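Local atomic coordinates of nickel-dependent hydrogenase large subunit (Allochromatium vinosum, PDB entry 3MYR), a protein that forms the large subunit of a membrane-bound [NiFe] hydrogenase, carrying the nickel-iron centre at which hydrogen is oxidised with reduction of an acceptor. Residues B[47-50]-B[51-54]; B[326-330]-B[331-335]; B[410-413]-B[414-418]; B[446-449]-B[450-454]; B[528-531]-B[532-536]. One frame throughout, in Å; residues are numbered along the deposited sequence.

Contact 1. Residues B[47-50]-B[51-54]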
loop_
_atom_site.group_PDB
_atom_site.type_symbol
_atom_site.label_atom_id
_atom_site.label_comp_id
_atom_site.label_asym_id
_atom_site.label_seq_id
_atom_site.Cartn_x
_atom_site.Cartn_y
_atom_site.Cartn_z
ATOM N N GLY B 47 19.543 15.026 6.115
ATOM C CA GLY B 47 19.617 16.287 6.855
ATOM C C GLY B 47 18.473 16.448 7.830
ATOM O O GLY B 47 18.529 17.317 8.665
ATOM N N ARG B 48 17.458 15.594 7.783
ATOM C CA ARG B 48 16.261 15.812 8.616
ATOM C C ARG B 48 16.400 15.142 9.971
ATOM O O ARG B 48 17.377 14.463 10.205
ATOM C CB ARG B 48 15.027 15.313 7.853
ATOM C CG ARG B 48 14.762 16.222 6.629
ATOM C CD ARG B 48 13.483 15.748 5.917
ATOM N NE ARG B 48 13.372 16.326 4.559
ATOM C CZ ARG B 48 12.752 17.468 4.282
ATOM N NH1 ARG B 48 12.174 18.197 5.247
ATOM N NH2 ARG B 48 12.615 17.822 3.020
ATOM N N ASP B 49 15.423 15.365 10.857
ATOM C CA ASP B 49 15.393 14.756 12.168
ATOM C C ASP B 49 14.973 13.280 12.088
ATOM O O ASP B 49 13.919 12.990 11.548
ATOM C CB ASP B 49 14.416 15.500 13.055
ATOM C CG ASP B 49 14.593 15.133 14.568
ATOM O OD1 ASP B 49 14.646 13.924 14.939
ATOM O OD2 ASP B 49 14.794 16.061 15.370
ATOM N N PRO B 50 15.794 12.331 12.591
ATOM C CA PRO B 50 15.440 10.877 12.601
ATOM C C PRO B 50 14.107 10.613 13.275
ATOM O O PRO B 50 13.437 9.636 12.886
ATOM C CB PRO B 50 16.532 10.236 13.496
ATOM C CG PRO B 50 17.779 11.182 13.153
ATOM C CD PRO B 50 17.147 12.569 13.163
ATOM N N ARG B 51 13.686 11.445 14.230
ATOM C CA ARG B 51 12.369 11.176 14.864
ATOM C C ARG B 51 11.250 11.441 13.838
ATOM O O ARG B 51 10.156 10.918 14.022
ATOM C CB ARG B 51 12.160 12.013 16.119
ATOM C CG ARG B 51 13.169 11.564 17.219
ATOM C CD ARG B 51 13.125 12.562 18.338
ATOM N NE ARG B 51 13.468 13.893 17.879
ATOM C CZ ARG B 51 13.230 15.019 18.569
ATOM N NH1 ARG B 51 12.745 14.966 19.812
ATOM N NH2 ARG B 51 13.595 16.189 18.058
ATOM N N ASP B 52 11.501 12.306 12.843
ATOM C CA ASP B 52 10.449 12.622 11.813
ATOM C C ASP B 52 10.434 11.592 10.663
ATOM O O ASP B 52 9.499 11.616 9.857
ATOM C CB ASP B 52 10.728 13.976 11.111
ATOM C CG ASP B 52 10.630 15.206 12.041
ATOM O OD1 ASP B 52 10.407 15.032 13.246
ATOM O OD2 ASP B 52 10.806 16.362 11.534
ATOM N N ALA B 53 11.518 10.817 10.475
ATOM C CA ALA B 53 11.627 9.971 9.292
ATOM C C ALA B 53 10.347 9.119 9.040
ATOM O O ALA B 53 9.889 9.024 7.903
ATOM C CB ALA B 53 12.887 9.099 9.344
ATOM N N TRP B 54 9.769 8.543 10.087
ATOM C CA TRP B 54 8.689 7.607 9.913
ATOM C C TRP B 54 7.567 8.242 9.126
ATOM O O TRP B 54 6.915 7.539 8.345
ATOM C CB TRP B 54 8.149 6.995 11.199
ATOM C CG TRP B 54 7.413 8.027 12.011
ATOM C CD1 TRP B 54 7.944 8.805 13.028
ATOM C CD2 TRP B 54 6.047 8.430 11.885
ATOM N NE1 TRP B 54 7.002 9.658 13.508
ATOM C CE2 TRP B 54 5.831 9.467 12.844
ATOM C CE3 TRP B 54 4.991 8.076 11.008
ATOM C CZ2 TRP B 54 4.582 10.139 12.988
ATOM C CZ3 TRP B 54 3.728 8.759 11.154
ATOM C CH2 TRP B 54 3.555 9.776 12.115
HETATM O O HOH W 1 13.060 17.030 10.343
HETATM O O HOH W 2 11.396 7.754 12.557
#
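Asp49 and Arg51 meet through both oxygens of the Asp49 carboxylate, a compact example of how an aspartate can grip a near neighbour in the turn that leads into helix 53-58. With CG anti to the backbone N (chi1 -166°), the Asp49 carboxylate is carried to Arg51. Its OD1 takes the backbone N of Arg51 at 2.8 Å on the anti side and Arg51 NE at 3.2 Å on the syn side. The guanidinium returns to the same carboxylate because the arginine chain bends at chi3 (-59°); NH2 then reaches Asp49 OD2 at 2.9 Å, completing a side-on salt bridge. Both oxygens lie in the guanidinium plane, but the two flat groups are twisted 32° apart, and NH2 approaches OD2 from above the carboxylate plane.

Asp49 O receives Asp52 N at 2.8 Å, and Pro50 O receives Ala53 N at 3.3 Å, as the chain winds into the helix. A water ties Asp49 N to Asp52 OD2, whose stronger partner is Phe261 N of the small subunit. Trp468 adds a cation-pi contact to Arg51, and Arg48 forms a salt bridge with Asp257 of the small subunit, placing this turn at the heterodimer interface. Three N-H groups of one residue thus grip a buried carboxylate, which probably favours its ionised form and fixes the rotation of both side chains.

Contact 2. Residues B[326-330]-B[331-335]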
loop_
_atom_site.group_PDB
_atom_site.type_symbol
_atom_site.label_atom_id
_atom_site.label_comp_id
_atom_site.label_asym_id
_atom_site.label_seq_id
_atom_site.Cartn_x
_atom_site.Cartn_y
_atom_site.Cartn_z
ATOM N N GLU B 326 22.635 -3.797 -3.040
ATOM C CA GLU B 326 21.796 -3.438 -4.168
ATOM C C GLU B 326 22.668 -3.058 -5.344
ATOM O O GLU B 326 23.642 -2.254 -5.187
ATOM C CB GLU B 326 20.897 -2.255 -3.827
ATOM C CG GLU B 326 19.854 -2.570 -2.734
ATOM C CD GLU B 326 18.973 -1.377 -2.400
ATOM O OE1 GLU B 326 17.774 -1.446 -2.783
ATOM O OE2 GLU B 326 19.460 -0.395 -1.754
ATOM N N PHE B 327 22.272 -3.578 -6.497
ATOM C CA PHE B 327 23.025 -3.387 -7.744
ATOM C C PHE B 327 22.210 -2.502 -8.670
ATOM O O PHE B 327 20.959 -2.389 -8.531
ATOM C CB PHE B 327 23.314 -4.745 -8.417
ATOM C CG PHE B 327 24.362 -5.558 -7.708
ATOM C CD1 PHE B 327 25.724 -5.499 -8.121
ATOM C CD2 PHE B 327 24.025 -6.381 -6.644
ATOM C CE1 PHE B 327 26.720 -6.299 -7.467
ATOM C CE2 PHE B 327 24.995 -7.178 -5.977
ATOM C CZ PHE B 327 26.364 -7.137 -6.392
ATOM N N VAL B 328 22.924 -1.844 -9.590
ATOM C CA VAL B 328 22.323 -0.924 -10.517
ATOM C C VAL B 328 22.801 -1.162 -11.958
ATOM O O VAL B 328 22.646 -0.299 -12.800
ATOM C CB VAL B 328 22.456 0.513 -10.104
ATOM C CG1 VAL B 328 21.779 0.738 -8.723
ATOM C CG2 VAL B 328 23.972 0.976 -10.100
ATOM N N ASN B 329 23.319 -2.358 -12.239
ATOM C CA ASN B 329 23.816 -2.663 -13.597
ATOM C C ASN B 329 22.707 -2.456 -14.625
ATOM O O ASN B 329 23.025 -2.267 -15.774
ATOM C CB ASN B 329 24.186 -4.135 -13.739
ATOM C CG ASN B 329 25.056 -4.634 -12.610
ATOM O OD1 ASN B 329 24.541 -5.018 -11.559
ATOM N ND2 ASN B 329 26.376 -4.731 -12.862
ATOM N N HIS B 330 21.424 -2.618 -14.229
ATOM C CA HIS B 330 20.297 -2.402 -15.169
ATOM C C HIS B 330 19.215 -1.477 -14.580
ATOM O O HIS B 330 18.039 -1.647 -14.875
ATOM C CB HIS B 330 19.673 -3.733 -15.580
ATOM C CG HIS B 330 20.518 -4.497 -16.553
ATOM N ND1 HIS B 330 21.322 -5.556 -16.180
ATOM C CD2 HIS B 330 20.746 -4.293 -17.877
ATOM C CE1 HIS B 330 21.954 -6.025 -17.251
ATOM N NE2 HIS B 330 21.616 -5.284 -18.291
ATOM N N SER B 331 19.652 -0.458 -13.812
ATOM C CA SER B 331 18.770 0.489 -13.121
ATOM C C SER B 331 19.241 1.891 -13.471
ATOM O O SER B 331 20.421 2.100 -13.782
ATOM C CB SER B 331 18.855 0.301 -11.599
ATOM O OG SER B 331 18.618 -1.078 -11.271
ATOM N N TRP B 332 18.320 2.853 -13.387
ATOM C CA TRP B 332 18.589 4.229 -13.777
ATOM C C TRP B 332 19.236 5.071 -12.681
ATOM O O TRP B 332 18.676 6.102 -12.270
ATOM C CB TRP B 332 17.286 4.826 -14.275
ATOM C CG TRP B 332 16.861 4.211 -15.570
ATOM C CD1 TRP B 332 17.653 3.983 -16.662
ATOM C CD2 TRP B 332 15.529 3.825 -15.954
ATOM N NE1 TRP B 332 16.912 3.460 -17.697
ATOM C CE2 TRP B 332 15.605 3.343 -17.298
ATOM C CE3 TRP B 332 14.275 3.911 -15.326
ATOM C CZ2 TRP B 332 14.462 2.896 -18.027
ATOM C CZ3 TRP B 332 13.114 3.440 -16.042
ATOM C CH2 TRP B 332 13.231 2.956 -17.383
ATOM N N TYR B 333 20.412 4.635 -12.212
ATOM C CA TYR B 333 21.096 5.227 -11.087
ATOM C C TYR B 333 22.596 5.290 -11.433
ATOM O O TYR B 333 23.131 4.517 -12.306
ATOM C CB TYR B 333 20.923 4.396 -9.793
ATOM C CG TYR B 333 19.494 4.407 -9.274
ATOM C CD1 TYR B 333 18.596 3.372 -9.627
ATOM C CD2 TYR B 333 19.018 5.480 -8.505
ATOM C CE1 TYR B 333 17.272 3.398 -9.211
ATOM C CE2 TYR B 333 17.685 5.524 -8.091
ATOM C CZ TYR B 333 16.807 4.492 -8.476
ATOM O OH TYR B 333 15.480 4.475 -8.045
ATOM N N GLU B 334 23.264 6.189 -10.730
ATOM C CA GLU B 334 24.720 6.297 -10.818
ATOM C C GLU B 334 25.333 6.025 -9.415
ATOM O O GLU B 334 24.863 6.547 -8.396
ATOM C CB GLU B 334 25.033 7.717 -11.314
ATOM C CG GLU B 334 26.364 7.917 -11.965
ATOM C CD GLU B 334 26.426 7.357 -13.392
ATOM O OE1 GLU B 334 27.448 6.725 -13.709
ATOM O OE2 GLU B 334 25.486 7.564 -14.202
ATOM N N TYR B 335 26.333 5.152 -9.360
ATOM C CA TYR B 335 27.087 4.902 -8.139
ATOM C C TYR B 335 28.482 5.508 -8.334
ATOM O O TYR B 335 29.171 5.201 -9.302
ATOM C CB TYR B 335 27.273 3.386 -7.895
ATOM C CG TYR B 335 26.131 2.627 -7.263
ATOM C CD1 TYR B 335 24.960 3.279 -6.821
ATOM C CD2 TYR B 335 26.207 1.225 -7.117
ATOM C CE1 TYR B 335 23.908 2.556 -6.246
ATOM C CE2 TYR B 335 25.164 0.505 -6.526
ATOM C CZ TYR B 335 24.034 1.193 -6.082
ATOM O OH TYR B 335 23.051 0.507 -5.459
HETATM O O HOH W 3 20.316 -3.492 -11.704
#
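Val328 and Tyr335 are brought together by two first torsions. Val328 has CG1 anti to its carbonyl carbon (chi1 -60°), which leaves CG2 between the backbone N and the carbonyl carbon, while Tyr335 also sets CG anti to the carbonyl carbon (chi1 -81°). CG2 of Val328 consequently sits over the middle of one face of the Tyr335 ring, 3.7 Å from its centroid, in a CH-pi contact only 10° off the ring normal. The other branch, CG1, reaches Tyr335 CZ at 3.5 Å and also packs on Tyr333 CB at 3.9 Å. One valine thus serves two tyrosines, one by its ring face and one by its CB.

The chain here leaves strand 324-327, which pairs antiparallel with strand 378-381 and holds the Glu326 side chain close to the bound magnesium ion. It bends round through a loop that includes an inverse gamma turn centred on Trp332; this brings Tyr335 OH to Glu326 O, to which it donates at 2.8 Å. The oxygen lies at the ring edge, yet the hydroxyl comes from above the carbonyl plane. Ser331 N closes a shorter loop on Val328 O at 3.2 Å. A water accepts from His330 N and donates to Ser331 OG, which has a further partner in Leu376 O. The Tyr333 hydroxyl is bonded to Trp375 O.

Contact 3. Residues B[410-413]-B[414-418]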
loop_
_atom_site.group_PDB
_atom_site.type_symbol
_atom_site.label_atom_id
_atom_site.label_comp_id
_atom_site.label_asym_id
_atom_site.label_seq_id
_atom_site.Cartn_x
_atom_site.Cartn_y
_atom_site.Cartn_z
ATOM N N ASP B 410 -0.253 -28.774 4.644
ATOM C CA ASP B 410 -0.638 -30.183 4.392
ATOM C C ASP B 410 -2.102 -30.376 4.038
ATOM O O ASP B 410 -2.391 -31.080 3.095
ATOM C CB ASP B 410 -0.254 -31.128 5.548
ATOM C CG ASP B 410 1.272 -31.224 5.726
ATOM O OD1 ASP B 410 2.016 -30.866 4.760
ATOM O OD2 ASP B 410 1.724 -31.664 6.818
ATOM N N SER B 411 -3.026 -29.773 4.779
ATOM C CA SER B 411 -4.427 -29.955 4.434
ATOM C C SER B 411 -4.791 -29.221 3.110
ATOM O O SER B 411 -5.557 -29.740 2.314
ATOM C CB SER B 411 -5.355 -29.547 5.582
ATOM O OG SER B 411 -5.348 -28.139 5.627
ATOM N N THR B 412 -4.145 -28.086 2.811
ATOM C CA THR B 412 -4.367 -27.470 1.520
ATOM C C THR B 412 -3.893 -28.344 0.362
ATOM O O THR B 412 -4.641 -28.550 -0.635
ATOM C CB THR B 412 -3.658 -26.113 1.442
ATOM O OG1 THR B 412 -4.229 -25.229 2.423
ATOM C CG2 THR B 412 -3.695 -25.517 0.035
ATOM N N LEU B 413 -2.662 -28.849 0.462
ATOM C CA LEU B 413 -2.097 -29.634 -0.661
ATOM C C LEU B 413 -2.892 -30.925 -0.817
ATOM O O LEU B 413 -3.148 -31.431 -1.926
ATOM C CB LEU B 413 -0.624 -30.008 -0.387
ATOM C CG LEU B 413 0.320 -28.809 -0.443
ATOM C CD1 LEU B 413 1.729 -29.226 -0.021
ATOM C CD2 LEU B 413 0.274 -28.250 -1.868
ATOM N N SER B 414 -3.284 -31.468 0.320
ATOM C CA SER B 414 -4.072 -32.657 0.266
ATOM C C SER B 414 -5.491 -32.448 -0.389
ATOM O O SER B 414 -5.923 -33.270 -1.206
ATOM C CB SER B 414 -4.073 -33.337 1.641
ATOM O OG SER B 414 -5.301 -33.985 1.893
ATOM N N ARG B 415 -6.183 -31.359 -0.056
ATOM C CA ARG B 415 -7.458 -31.062 -0.673
ATOM C C ARG B 415 -7.307 -30.928 -2.182
ATOM O O ARG B 415 -8.199 -31.274 -2.895
ATOM C CB ARG B 415 -8.012 -29.715 -0.206
ATOM C CG ARG B 415 -8.337 -29.635 1.246
ATOM C CD ARG B 415 -9.117 -28.323 1.475
ATOM N NE ARG B 415 -10.375 -28.362 0.718
ATOM C CZ ARG B 415 -11.563 -28.056 1.241
ATOM N NH1 ARG B 415 -11.636 -27.640 2.503
ATOM N NH2 ARG B 415 -12.665 -28.146 0.496
ATOM N N LEU B 416 -6.233 -30.291 -2.644
ATOM C CA LEU B 416 -6.018 -30.012 -4.063
ATOM C C LEU B 416 -5.424 -31.200 -4.766
ATOM O O LEU B 416 -5.282 -31.188 -5.991
ATOM C CB LEU B 416 -5.097 -28.801 -4.224
ATOM C CG LEU B 416 -5.834 -27.565 -3.670
ATOM C CD1 LEU B 416 -4.920 -26.388 -3.602
ATOM C CD2 LEU B 416 -7.110 -27.222 -4.564
ATOM N N ASP B 417 -5.015 -32.190 -3.967
ATOM C CA ASP B 417 -4.240 -33.340 -4.428
ATOM C C ASP B 417 -2.949 -32.892 -5.115
ATOM O O ASP B 417 -2.697 -33.250 -6.239
ATOM C CB ASP B 417 -5.112 -34.232 -5.361
ATOM C CG ASP B 417 -4.411 -35.561 -5.736
ATOM O OD1 ASP B 417 -3.615 -36.085 -4.895
ATOM O OD2 ASP B 417 -4.565 -36.038 -6.903
ATOM N N LEU B 418 -2.138 -32.058 -4.467
ATOM C CA LEU B 418 -0.928 -31.565 -5.116
ATOM C C LEU B 418 0.274 -31.950 -4.257
ATOM O O LEU B 418 0.155 -32.065 -3.044
ATOM C CB LEU B 418 -0.988 -30.034 -5.236
ATOM C CG LEU B 418 -2.001 -29.455 -6.230
ATOM C CD1 LEU B 418 -2.091 -27.964 -6.002
ATOM C CD2 LEU B 418 -1.620 -29.794 -7.718
#
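Leu413 and Leu418 pack together at a Schellman motif, which ends helix 403-416 and illustrates how a helix can be closed by its own backbone. Asp417 adopts a positive phi (57°), turning the chain so that Leu418 N donates to Leu413 O at 2.8 Å; a weak bond from Asp417 N to Ser414 O lies inside this turn. The same reversal brings the two leucines across each other at about a right angle.

Along the Leu413 side chain, CB passes 3.4 Å from Leu418 O. The first torsion (chi1 -70°) carries CG off from that carbonyl, and with CD1 extended (chi2 174°) it is CD2 that turns back. At the tip, CD2 reaches Leu418 CB at 4.0 Å. One turn earlier the backbone is regular, with Ser414 N, Arg415 N and Leu416 N donating to Asp410 O, Ser411 O and Thr412 O.

On the buried side Thr412 and Leu416 lie alongside each other, pointing the same way, and touch Leu262 and Ala265 of helix 236-265 respectively. Leu418 meets Leu427 of helix 426-456, the next helix in the chain. The Thr412 hydroxyl is bonded back to Leu408 O, while its methyl CG2 touches Leu416 CD1 at 3.9 Å.

Contact 4. Residues B[446-449]-B[450-454]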
loop_
_atom_site.group_PDB
_atom_site.type_symbol
_atom_site.label_atom_id
_atom_site.label_comp_id
_atom_site.label_asym_id
_atom_site.label_seq_id
_atom_site.Cartn_x
_atom_site.Cartn_y
_atom_site.Cartn_z
ATOM N N GLY B 446 -4.294 -13.384 20.949
ATOM C CA GLY B 446 -3.291 -13.595 21.991
ATOM C C GLY B 446 -2.665 -12.242 22.340
ATOM O O GLY B 446 -2.445 -11.933 23.507
ATOM N N TRP B 447 -2.444 -11.389 21.344
ATOM C CA TRP B 447 -1.765 -10.118 21.662
ATOM C C TRP B 447 -2.731 -9.163 22.355
ATOM O O TRP B 447 -2.339 -8.436 23.287
ATOM C CB TRP B 447 -1.225 -9.417 20.410
ATOM C CG TRP B 447 -0.231 -10.221 19.664
ATOM C CD1 TRP B 447 0.912 -10.854 20.175
ATOM C CD2 TRP B 447 -0.175 -10.383 18.227
ATOM N NE1 TRP B 447 1.606 -11.452 19.118
ATOM C CE2 TRP B 447 0.966 -11.185 17.934
ATOM C CE3 TRP B 447 -0.973 -9.927 17.170
ATOM C CZ2 TRP B 447 1.275 -11.586 16.649
ATOM C CZ3 TRP B 447 -0.632 -10.298 15.883
ATOM C CH2 TRP B 447 0.498 -11.098 15.633
ATOM N N TYR B 448 -3.991 -9.188 21.925
ATOM C CA TYR B 448 -5.031 -8.386 22.580
ATOM C C TYR B 448 -5.181 -8.775 24.088
ATOM O O TYR B 448 -5.193 -7.884 25.008
ATOM C CB TYR B 448 -6.375 -8.535 21.859
ATOM C CG TYR B 448 -7.513 -7.785 22.557
ATOM C CD1 TYR B 448 -7.722 -6.442 22.295
ATOM C CD2 TYR B 448 -8.385 -8.435 23.464
ATOM C CE1 TYR B 448 -8.750 -5.727 22.941
ATOM C CE2 TYR B 448 -9.438 -7.752 24.106
ATOM C CZ TYR B 448 -9.587 -6.389 23.851
ATOM O OH TYR B 448 -10.596 -5.677 24.434
ATOM N N ASP B 449 -5.325 -10.078 24.333
ATOM C CA ASP B 449 -5.471 -10.557 25.704
ATOM C C ASP B 449 -4.228 -10.191 26.491
ATOM O O ASP B 449 -4.304 -9.920 27.673
ATOM C CB ASP B 449 -5.638 -12.098 25.766
ATOM C CG ASP B 449 -6.949 -12.560 25.192
ATOM O OD1 ASP B 449 -7.921 -11.725 25.117
ATOM O OD2 ASP B 449 -7.014 -13.762 24.811
ATOM N N GLY B 450 -3.068 -10.236 25.868
ATOM C CA GLY B 450 -1.830 -9.943 26.609
ATOM C C GLY B 450 -1.760 -8.449 26.946
ATOM O O GLY B 450 -1.250 -8.070 28.013
ATOM N N LEU B 451 -2.301 -7.603 26.067
ATOM C CA LEU B 451 -2.426 -6.145 26.332
ATOM C C LEU B 451 -3.367 -5.884 27.517
ATOM O O LEU B 451 -3.014 -5.147 28.453
ATOM C CB LEU B 451 -2.906 -5.393 25.061
ATOM C CG LEU B 451 -3.114 -3.888 25.129
ATOM C CD1 LEU B 451 -1.808 -3.098 25.494
ATOM C CD2 LEU B 451 -3.660 -3.353 23.776
ATOM N N ILE B 452 -4.551 -6.478 27.488
ATOM C CA ILE B 452 -5.516 -6.310 28.567
ATOM C C ILE B 452 -4.901 -6.794 29.901
ATOM O O ILE B 452 -4.986 -6.081 30.933
ATOM C CB ILE B 452 -6.821 -7.089 28.323
ATOM C CG1 ILE B 452 -7.554 -6.577 27.072
ATOM C CG2 ILE B 452 -7.807 -6.892 29.520
ATOM C CD1 ILE B 452 -7.697 -5.072 27.060
ATOM N N ALA B 453 -4.208 -7.938 29.865
ATOM C CA ALA B 453 -3.671 -8.486 31.126
ATOM C C ALA B 453 -2.591 -7.579 31.633
ATOM O O ALA B 453 -2.478 -7.393 32.842
ATOM C CB ALA B 453 -3.146 -9.912 30.942
ATOM N N ASN B 454 -1.790 -7.012 30.721
ATOM C CA ASN B 454 -0.697 -6.184 31.160
ATOM C C ASN B 454 -1.245 -4.899 31.782
ATOM O O ASN B 454 -0.781 -4.471 32.848
ATOM C CB ASN B 454 0.288 -5.857 30.032
ATOM C CG ASN B 454 1.562 -5.217 30.547
ATOM O OD1 ASN B 454 2.011 -4.155 30.026
ATOM N ND2 ASN B 454 2.219 -5.891 31.532
#
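Ile452 N donates to Tyr448 O at 2.9 Å, a backbone bond between the same two residues whose side chains carry the packing. Around it run the neighbouring helical bonds, from Leu451 N to Trp447 O, from Gly450 N to Gly446 O and from Ala453 N to Asp449 O.

All belong to the regular i to i+4 ladder of the long helix 426-456, near its C-terminal end. The side-chain contact has the same spacing. Tyr448 carries CG anti to the backbone N (chi1 176°), a torsion that lays its ring beside the following turn. Ile452 CG1 comes over one face of this ring, displaced toward the rim on the CE2 side, with CE2 and CG1 3.7 Å apart. The CH-pi contact measures 4.0 Å from CG1 to the ring centroid, 25° off the normal. Farther out, Ile452 CD1 approaches Tyr448 CZ at 4.0 Å. Beyond the pair, the Tyr448 hydroxyl is bonded to Leu239 O of helix 236-265, and the ring packs on Val242 and Ile246 of that helix. Trp447 and Leu451 instead face helix 86-112, touching Leu94 and Ile91 respectively.

Contact 5. Residues B[528-531]-B[532-536]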
loop_
_atom_site.group_PDB
_atom_site.type_symbol
_atom_site.label_atom_id
_atom_site.label_comp_id
_atom_site.label_asym_id
_atom_site.label_seq_id
_atom_site.Cartn_x
_atom_site.Cartn_y
_atom_site.Cartn_z
ATOM N N ALA B 528 11.992 -14.069 -13.560
ATOM C CA ALA B 528 12.276 -15.502 -13.604
ATOM C C ALA B 528 10.934 -16.245 -13.542
ATOM O O ALA B 528 10.795 -17.319 -14.149
ATOM C CB ALA B 528 13.183 -15.940 -12.434
ATOM N N ALA B 529 9.930 -15.661 -12.874
ATOM C CA ALA B 529 8.610 -16.307 -12.760
ATOM C C ALA B 529 7.918 -16.425 -14.147
ATOM O O ALA B 529 7.343 -17.463 -14.461
ATOM C CB ALA B 529 7.721 -15.527 -11.786
ATOM N N LEU B 530 7.859 -15.328 -14.897
ATOM C CA LEU B 530 7.336 -15.329 -16.238
ATOM C C LEU B 530 8.137 -16.225 -17.164
ATOM O O LEU B 530 7.551 -16.807 -18.104
ATOM C CB LEU B 530 7.325 -13.911 -16.809
ATOM C CG LEU B 530 6.285 -13.011 -16.029
ATOM C CD1 LEU B 530 6.225 -11.603 -16.643
ATOM C CD2 LEU B 530 4.869 -13.656 -16.028
ATOM N N GLN B 531 9.467 -16.320 -16.935
ATOM C CA GLN B 531 10.280 -17.188 -17.748
ATOM C C GLN B 531 10.021 -18.659 -17.385
ATOM O O GLN B 531 10.444 -19.520 -18.105
ATOM C CB GLN B 531 11.772 -16.838 -17.659
ATOM C CG GLN B 531 12.004 -15.491 -18.328
ATOM C CD GLN B 531 13.345 -14.837 -18.031
ATOM O OE1 GLN B 531 13.555 -13.677 -18.394
ATOM N NE2 GLN B 531 14.255 -15.567 -17.393
ATOM N N ASP B 532 9.319 -18.937 -16.278
ATOM C CA ASP B 532 9.084 -20.336 -15.848
ATOM C C ASP B 532 7.709 -20.889 -16.373
ATOM O O ASP B 532 6.628 -20.657 -15.783
ATOM C CB ASP B 532 9.227 -20.435 -14.308
ATOM C CG ASP B 532 8.680 -21.744 -13.739
ATOM O OD1 ASP B 532 8.216 -21.762 -12.567
ATOM O OD2 ASP B 532 8.753 -22.781 -14.437
ATOM N N ASN B 533 7.745 -21.551 -17.518
ATOM C CA ASN B 533 6.583 -22.326 -17.987
ATOM C C ASN B 533 5.343 -21.477 -18.347
ATOM O O ASN B 533 4.203 -21.824 -18.024
ATOM C CB ASN B 533 6.264 -23.428 -16.950
ATOM C CG ASN B 533 5.328 -24.539 -17.505
ATOM O OD1 ASN B 533 4.714 -25.324 -16.737
ATOM N ND2 ASN B 533 5.201 -24.596 -18.821
ATOM N N HIS B 534 5.549 -20.317 -18.968
ATOM C CA HIS B 534 4.388 -19.523 -19.414
ATOM C C HIS B 534 4.181 -19.519 -20.913
ATOM O O HIS B 534 5.087 -19.207 -21.632
ATOM C CB HIS B 534 4.480 -18.059 -18.929
ATOM C CG HIS B 534 4.300 -17.910 -17.441
ATOM N ND1 HIS B 534 3.248 -17.202 -16.881
ATOM C CD2 HIS B 534 4.982 -18.451 -16.404
ATOM C CE1 HIS B 534 3.273 -17.334 -15.558
ATOM N NE2 HIS B 534 4.313 -18.082 -15.241
ATOM N N GLN B 535 2.923 -19.632 -21.340
ATOM C CA GLN B 535 2.480 -19.506 -22.750
ATOM C C GLN B 535 1.349 -18.475 -22.763
ATOM O O GLN B 535 0.595 -18.355 -21.771
ATOM C CB GLN B 535 2.011 -20.865 -23.296
ATOM C CG GLN B 535 3.172 -21.898 -23.509
ATOM C CD GLN B 535 3.723 -22.566 -22.175
ATOM O OE1 GLN B 535 4.918 -22.954 -22.088
ATOM N NE2 GLN B 535 2.853 -22.699 -21.155
ATOM N N LEU B 536 1.327 -17.600 -23.770
ATOM C CA LEU B 536 0.207 -16.650 -23.924
ATOM C C LEU B 536 -0.718 -17.125 -25.051
ATOM O O LEU B 536 -0.253 -17.309 -26.189
ATOM C CB LEU B 536 0.747 -15.273 -24.304
ATOM C CG LEU B 536 1.128 -14.294 -23.183
ATOM C CD1 LEU B 536 1.744 -15.077 -22.057
ATOM C CD2 LEU B 536 2.102 -13.236 -23.729
HETATM O O HOH W 4 7.941 -19.249 -20.114
HETATM O O HOH W 5 10.102 -22.688 -18.729
#
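Asp532 N turns back to Ala529 O in a weak bond at 3.1 Å where helix 525-531 gives way to the loop before helix 543-551, a case of a helix terminus held by weak bonds and water. The Asp532 CB rests 3.5 Å from both Ala528 O and Ala529 O. CG stands anti to the backbone N (chi1 166°), directing the carboxylate away from the helix end, where OD1 accepts from Glu276 N.

Asn533 turns the chain with a positive phi (66°). Its N-H makes only a long, weak bond to Gln531 O, but a water accepts from that N at 2.9 Å and donates to the same carbonyl, bridging the two.

His534 then turns its side chain back toward the last turn. A second water accepts from its backbone N and lies within bonding distance of Leu530 O. Thr548 of helix 543-551 touches both the Leu530 and His534 side chains. His534 is tied by a backbone bond to Ile28 of strand 27-35, and Leu536 to Ala26 just before it. The imidazole lays one face against the helix backbone: Leu530 CA stands over it, offset toward the rim, 4.1 Å from the ring centroid in a CH-pi contact, while His534 CB lies 3.4 Å from Leu530 O.

The five contacts are separate local contacts in series along one chain, and none touches another. Contact 2 lies nearest the metals: the Glu326 side chain is about 4 Å from the magnesium ion and about 12 Å from the nickel-iron centre. Contact 1 is 26 Å from contact 2, centre to centre; its Asp52 side chain is about 13 Å from the Fe3-S4 cluster, and it alone meets the small subunit. Contacts 3, 4 and 5 lie away from the annotated sites. Contacts 3 and 4, 34 Å apart between centres, sit on successive helices, both of which pack on helix 236-265. Contact 5 approaches contacts 2 and 3 to about 11 and 12 Å between nearest atoms.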